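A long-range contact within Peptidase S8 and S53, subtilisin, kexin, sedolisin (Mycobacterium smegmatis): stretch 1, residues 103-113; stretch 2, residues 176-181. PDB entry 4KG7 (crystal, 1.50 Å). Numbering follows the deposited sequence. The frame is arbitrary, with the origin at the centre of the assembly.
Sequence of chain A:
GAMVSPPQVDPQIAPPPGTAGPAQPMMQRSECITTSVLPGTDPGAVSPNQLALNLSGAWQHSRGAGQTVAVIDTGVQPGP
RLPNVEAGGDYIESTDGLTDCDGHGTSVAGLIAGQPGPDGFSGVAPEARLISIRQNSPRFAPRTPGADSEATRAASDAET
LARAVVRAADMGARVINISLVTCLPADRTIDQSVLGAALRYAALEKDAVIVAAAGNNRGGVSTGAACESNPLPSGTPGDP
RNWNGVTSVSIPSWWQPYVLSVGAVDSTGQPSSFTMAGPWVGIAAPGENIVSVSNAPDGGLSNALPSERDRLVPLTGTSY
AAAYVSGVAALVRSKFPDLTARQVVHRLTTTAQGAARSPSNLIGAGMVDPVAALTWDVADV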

ATOM      1  N   GLY A 103      -1.880  -4.361 -13.678  1.00  8.59           N
ATOM      2  CA  GLY A 103      -0.576  -4.916 -13.336  1.00  8.14           C
ATOM      3  C   GLY A 103      -0.152  -4.585 -11.913  1.00  7.54           C
ATOM      4  O   GLY A 103       0.771  -5.202 -11.353  1.00  7.31           O
ATOM      5  N   HIS A 104      -0.790  -3.574 -11.342  1.00  7.17           N
ATOM      6  CA  HIS A 104      -0.304  -2.969 -10.109  1.00  6.88           C
ATOM      7  C   HIS A 104      -0.542  -3.855  -8.897  1.00  6.37           C
ATOM      8  O   HIS A 104       0.376  -4.168  -8.111  1.00  5.85           O
ATOM      9  N   GLY A 105      -1.783  -4.316  -8.765  1.00  6.18           N
ATOM     10  CA  GLY A 105      -2.143  -5.224  -7.683  1.00  6.08           C
ATOM     11  C   GLY A 105      -1.293  -6.486  -7.679  1.00  6.13           C
ATOM     12  O   GLY A 105      -0.895  -7.002  -6.630  1.00  6.04           O
ATOM     13  N   THR A 106      -1.041  -6.999  -8.862  1.00  6.27           N
ATOM     14  CA  THR A 106      -0.216  -8.191  -8.991  1.00  6.48           C
ATOM     15  C   THR A 106       1.208  -7.965  -8.518  1.00  6.39           C
ATOM     16  O   THR A 106       1.791  -8.804  -7.821  1.00  6.30           O
ATOM     17  N   SER A 107       1.786  -6.837  -8.910  1.00  6.24           N
ATOM     18  CA  SER A 107       3.150  -6.480  -8.480  1.00  6.22           C
ATOM     19  C   SER A 107       3.190  -6.309  -6.973  1.00  5.95           C
ATOM     20  O   SER A 107       4.090  -6.792  -6.281  1.00  6.04           O
ATOM     21  N   VAL A 108       2.170  -5.671  -6.443  1.00  5.75           N
ATOM     22  CA  VAL A 108       2.080  -5.459  -4.991  1.00  5.69           C
ATOM     23  C   VAL A 108       1.948  -6.804  -4.252  1.00  5.76           C
ATOM     24  O   VAL A 108       2.687  -7.099  -3.318  1.00  5.92           O
ATOM     25  N   ALA A 109       1.027  -7.641  -4.705  1.00  5.92           N
ATOM     26  CA  ALA A 109       0.813  -8.961  -4.113  1.00  6.09           C
ATOM     27  C   ALA A 109       2.107  -9.783  -4.147  1.00  6.26           C
ATOM     28  O   ALA A 109       2.464 -10.484  -3.196  1.00  6.58           O
ATOM     29  N   GLY A 110       2.827  -9.712  -5.263  1.00  6.32           N
ATOM     30  CA  GLY A 110       4.055 -10.455  -5.397  1.00  6.56           C
ATOM     31  C   GLY A 110       5.099 -10.078  -4.368  1.00  6.51           C
ATOM     32  O   GLY A 110       5.783 -10.932  -3.794  1.00  6.72           O
ATOM     33  N   LEU A 111       5.236  -8.782  -4.098  1.00  6.28           N
ATOM     34  CA  LEU A 111       6.206  -8.342  -3.106  1.00  6.28           C
ATOM     35  C   LEU A 111       5.847  -8.849  -1.718  1.00  6.23           C
ATOM     36  O   LEU A 111       6.721  -9.147  -0.912  1.00  6.44           O
ATOM     37  N   ILE A 112       4.543  -8.885  -1.420  1.00  6.14           N
ATOM     38  CA  ILE A 112       4.045  -9.272  -0.106  1.00  6.31           C
ATOM     39  C   ILE A 112       4.239 -10.767   0.129  1.00  6.69           C
ATOM     40  O   ILE A 112       4.776 -11.153   1.141  1.00  6.76           O
ATOM     41  N   ALA A 113       3.794 -11.597  -0.812  1.00  7.01           N
ATOM     42  CA  ALA A 113       3.728 -13.041  -0.559  1.00  7.70           C
ATOM     43  C   ALA A 113       3.878 -13.858  -1.831  1.00  8.06           C
ATOM     44  O   ALA A 113       3.473 -15.024  -1.874  1.00  8.71           O
ATOM     45  N   ILE A 176      -3.753  -5.096   6.260  1.00  5.95           N
ATOM     46  CA  ILE A 176      -4.519  -4.589   5.129  1.00  5.83           C
ATOM     47  C   ILE A 176      -3.601  -3.599   4.404  1.00  5.59           C
ATOM     48  O   ILE A 176      -3.193  -2.575   4.975  1.00  5.83           O
ATOM     49  N   ASN A 177      -3.284  -3.905   3.154  1.00  5.45           N
ATOM     50  CA  ASN A 177      -2.362  -3.140   2.332  1.00  5.40           C
ATOM     51  C   ASN A 177      -3.106  -2.251   1.344  1.00  5.39           C
ATOM     52  O   ASN A 177      -3.928  -2.746   0.556  1.00  5.37           O
ATOM     53  N   ILE A 178      -2.791  -0.957   1.380  1.00  5.47           N
ATOM     54  CA  ILE A 178      -3.420   0.036   0.527  1.00  5.66           C
ATOM     55  C   ILE A 178      -2.301   0.780  -0.203  1.00  5.90           C
ATOM     56  O   ILE A 178      -1.815   1.819   0.239  1.00  5.97           O
ATOM     57  N   SER A 179      -1.888   0.218  -1.349  1.00  6.17           N
ATOM     58  CA  SER A 179      -0.793   0.795  -2.115  1.00  6.49           C
ATOM     59  C   SER A 179      -1.208   1.910  -3.077  1.00  7.13           C
ATOM     60  O   SER A 179      -0.341   2.660  -3.575  1.00  7.78           O
ATOM     61  N   LEU A 180      -2.497   2.005  -3.371  1.00  7.73           N
ATOM     62  CA  LEU A 180      -3.038   3.114  -4.141  1.00  8.65           C
ATOM     63  C   LEU A 180      -3.204   4.346  -3.263  1.00  8.48           C
ATOM     64  O   LEU A 180      -3.442   4.232  -2.057  1.00  8.14           O
ATOM     65  N   VAL A 181      -3.079   5.511  -3.881  1.00  8.53           N
ATOM     66  CA  VAL A 181      -3.108   6.805  -3.198  1.00  8.75           C
ATOM     67  C   VAL A 181      -4.064   7.736  -3.931  1.00  9.34           C
ATOM     68  O   VAL A 181      -4.055   7.808  -5.168  1.00  9.81           O
TER

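Although a histidine, an asparagine and a serine all turn into this interface, no hydrogen bond joins the two stretches; the contact is held by van der Waals packing alone, and its polar groups look largely elsewhere for partners. The helix running from H104 meets the end of a strand, N177 and I178, and the loop that follows it, with V108 and S179 as the residues whose CA atoms come nearest, 7.5 Å apart. Together the two sides bury 215 Å².

From the helix, H104, V108 and I112 point toward the other stretch. Their spacing of four residues places them along one side of the helix, and the backbone bonds from V108 N to H104 O (2.9 Å) and from I112 N to V108 O (3.2 Å) link the same three residues in succession. On the second stretch the alternation of the strand turns N177 toward the helix and I178 away from it, while S179, just beyond, points toward the helix again.

H104 adopts the t rotamer, with chi2 at -92°, and covers the loop end of the contact. The CB of S179 lies at the edge of the imidazole, near its plane, 4.0 Å from H104 CE1. L180 approaches differently: its CA-to-CB bond points sideways, but the m, t conformation brings the end of the side chain nearer, so that L180 CD2 comes within 3.7 Å of H104 ND1. Both ring nitrogens are hydrogen-bonded elsewhere in the structure.

V108, in the t rotamer, sits at the middle and reaches both polar residues of the second stretch. V108 CG1 packs against the end of the N177 side chain and also lies 3.7 Å from S179 OG, as does V108 CG2. S179 is in the m rotamer, and its hydroxyl is hydrogen-bonded elsewhere, so the valine methyls pack beside a group that is already satisfied. N177 extends its t side chain toward the helix, with chi2 at 87°; the orientation of its terminal amide is uncertain, and the packing described here relies on its position rather than on the identity of its terminal atoms.

I112 completes the row one turn farther on. With chi1 m and chi2 t, its side chain extends until I112 CD1 lies 3.9 Å from N177 CG. The amide group of N177 is thus contacted by two aliphatic residues one helical turn apart, V108 and I112, in a buried setting.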

ATOM      1  CB  HIS A 104      -0.982  -1.619  -9.948  1.00  7.15           C
ATOM      2  CG  HIS A 104      -0.406  -0.789  -8.859  1.00  7.32           C
ATOM      3  ND1 HIS A 104      -0.892  -0.808  -7.574  1.00  7.20           N
ATOM      4  CD2 HIS A 104       0.626   0.083  -8.861  1.00  7.79           C
ATOM      5  CE1 HIS A 104      -0.161  -0.009  -6.822  1.00  7.48           C
ATOM      6  NE2 HIS A 104       0.774   0.533  -7.573  1.00  7.93           N
ATOM      7  CB  THR A 106      -0.295  -8.781 -10.415  1.00  6.92           C
ATOM      8  OG1 THR A 106      -1.663  -9.002 -10.788  1.00  7.04           O
ATOM      9  CG2 THR A 106       0.459 -10.105 -10.492  1.00  7.18           C
ATOM     10  CB  SER A 107       3.599  -5.185  -9.152  1.00  6.31           C
ATOM     11  OG  SER A 107       3.710  -5.280 -10.565  1.00  6.55           O
ATOM     12  CB  VAL A 108       0.903  -4.507  -4.699  1.00  5.62           C
ATOM     13  CG1 VAL A 108       0.465  -4.573  -3.248  1.00  5.54           C
ATOM     14  CG2 VAL A 108       1.240  -3.069  -5.087  1.00  5.68           C
ATOM     15  CB  ALA A 109      -0.311  -9.675  -4.861  1.00  6.29           C
ATOM     16  CB  LEU A 111       6.347  -6.822  -3.093  1.00  6.12           C
ATOM     17  CG  LEU A 111       7.026  -6.209  -4.313  1.00  6.28           C
ATOM     18  CD1 LEU A 111       7.004  -4.695  -4.132  1.00  6.28           C
ATOM     19  CD2 LEU A 111       8.439  -6.708  -4.494  1.00  6.69           C
ATOM     20  CB  ILE A 112       2.572  -8.878   0.100  1.00  6.21           C
ATOM     21  CG1 ILE A 112       2.450  -7.358   0.030  1.00  6.13           C
ATOM     22  CG2 ILE A 112       2.055  -9.439   1.441  1.00  6.37           C
ATOM     23  CD1 ILE A 112       1.024  -6.853   0.008  1.00  6.05           C
ATOM     24  CB  ALA A 113       2.421 -13.376   0.117  1.00  7.76           C
ATOM     25  CB  ILE A 176      -5.797  -3.882   5.615  1.00  5.88           C
ATOM     26  CG1 ILE A 176      -6.748  -4.893   6.246  1.00  6.07           C
ATOM     27  CG2 ILE A 176      -6.489  -3.185   4.443  1.00  5.86           C
ATOM     28  CD1 ILE A 176      -7.960  -4.292   6.953  1.00  6.34           C
ATOM     29  CB  ASN A 177      -1.423  -4.082   1.576  1.00  5.48           C
ATOM     30  CG  ASN A 177      -0.352  -3.324   0.829  1.00  5.60           C
ATOM     31  OD1 ASN A 177       0.707  -3.015   1.361  1.00  5.99           O
ATOM     32  ND2 ASN A 177      -0.635  -2.981  -0.400  1.00  5.73           N
ATOM     33  CB  ILE A 178      -4.328   0.991   1.333  1.00  5.79           C
ATOM     34  CG1 ILE A 178      -5.311   0.223   2.222  1.00  5.77           C
ATOM     35  CG2 ILE A 178      -5.057   1.971   0.425  1.00  5.99           C
ATOM     36  CD1 ILE A 178      -6.047   1.054   3.250  1.00  5.91           C
ATOM     37  CB  SER A 179      -0.054  -0.298  -2.872  1.00  6.39           C
ATOM     38  OG  SER A 179       0.771  -1.051  -2.012  1.00  6.51           O
ATOM     39  CB  LEU A 180      -4.372   2.722  -4.771  1.00  9.71           C
ATOM     40  CG  LEU A 180      -4.375   1.504  -5.719  1.00 10.45           C
ATOM     41  CD1 LEU A 180      -5.785   1.146  -6.182  1.00 11.14           C
ATOM     42  CD2 LEU A 180      -3.411   1.762  -6.853  1.00 10.92           C
ATOM     43  CB  VAL A 181      -1.709   7.472  -3.245  1.00  8.91           C
ATOM     44  CG1 VAL A 181      -1.692   8.851  -2.609  1.00  9.37           C
ATOM     45  CG2 VAL A 181      -0.677   6.580  -2.584  1.00  8.53           C
TER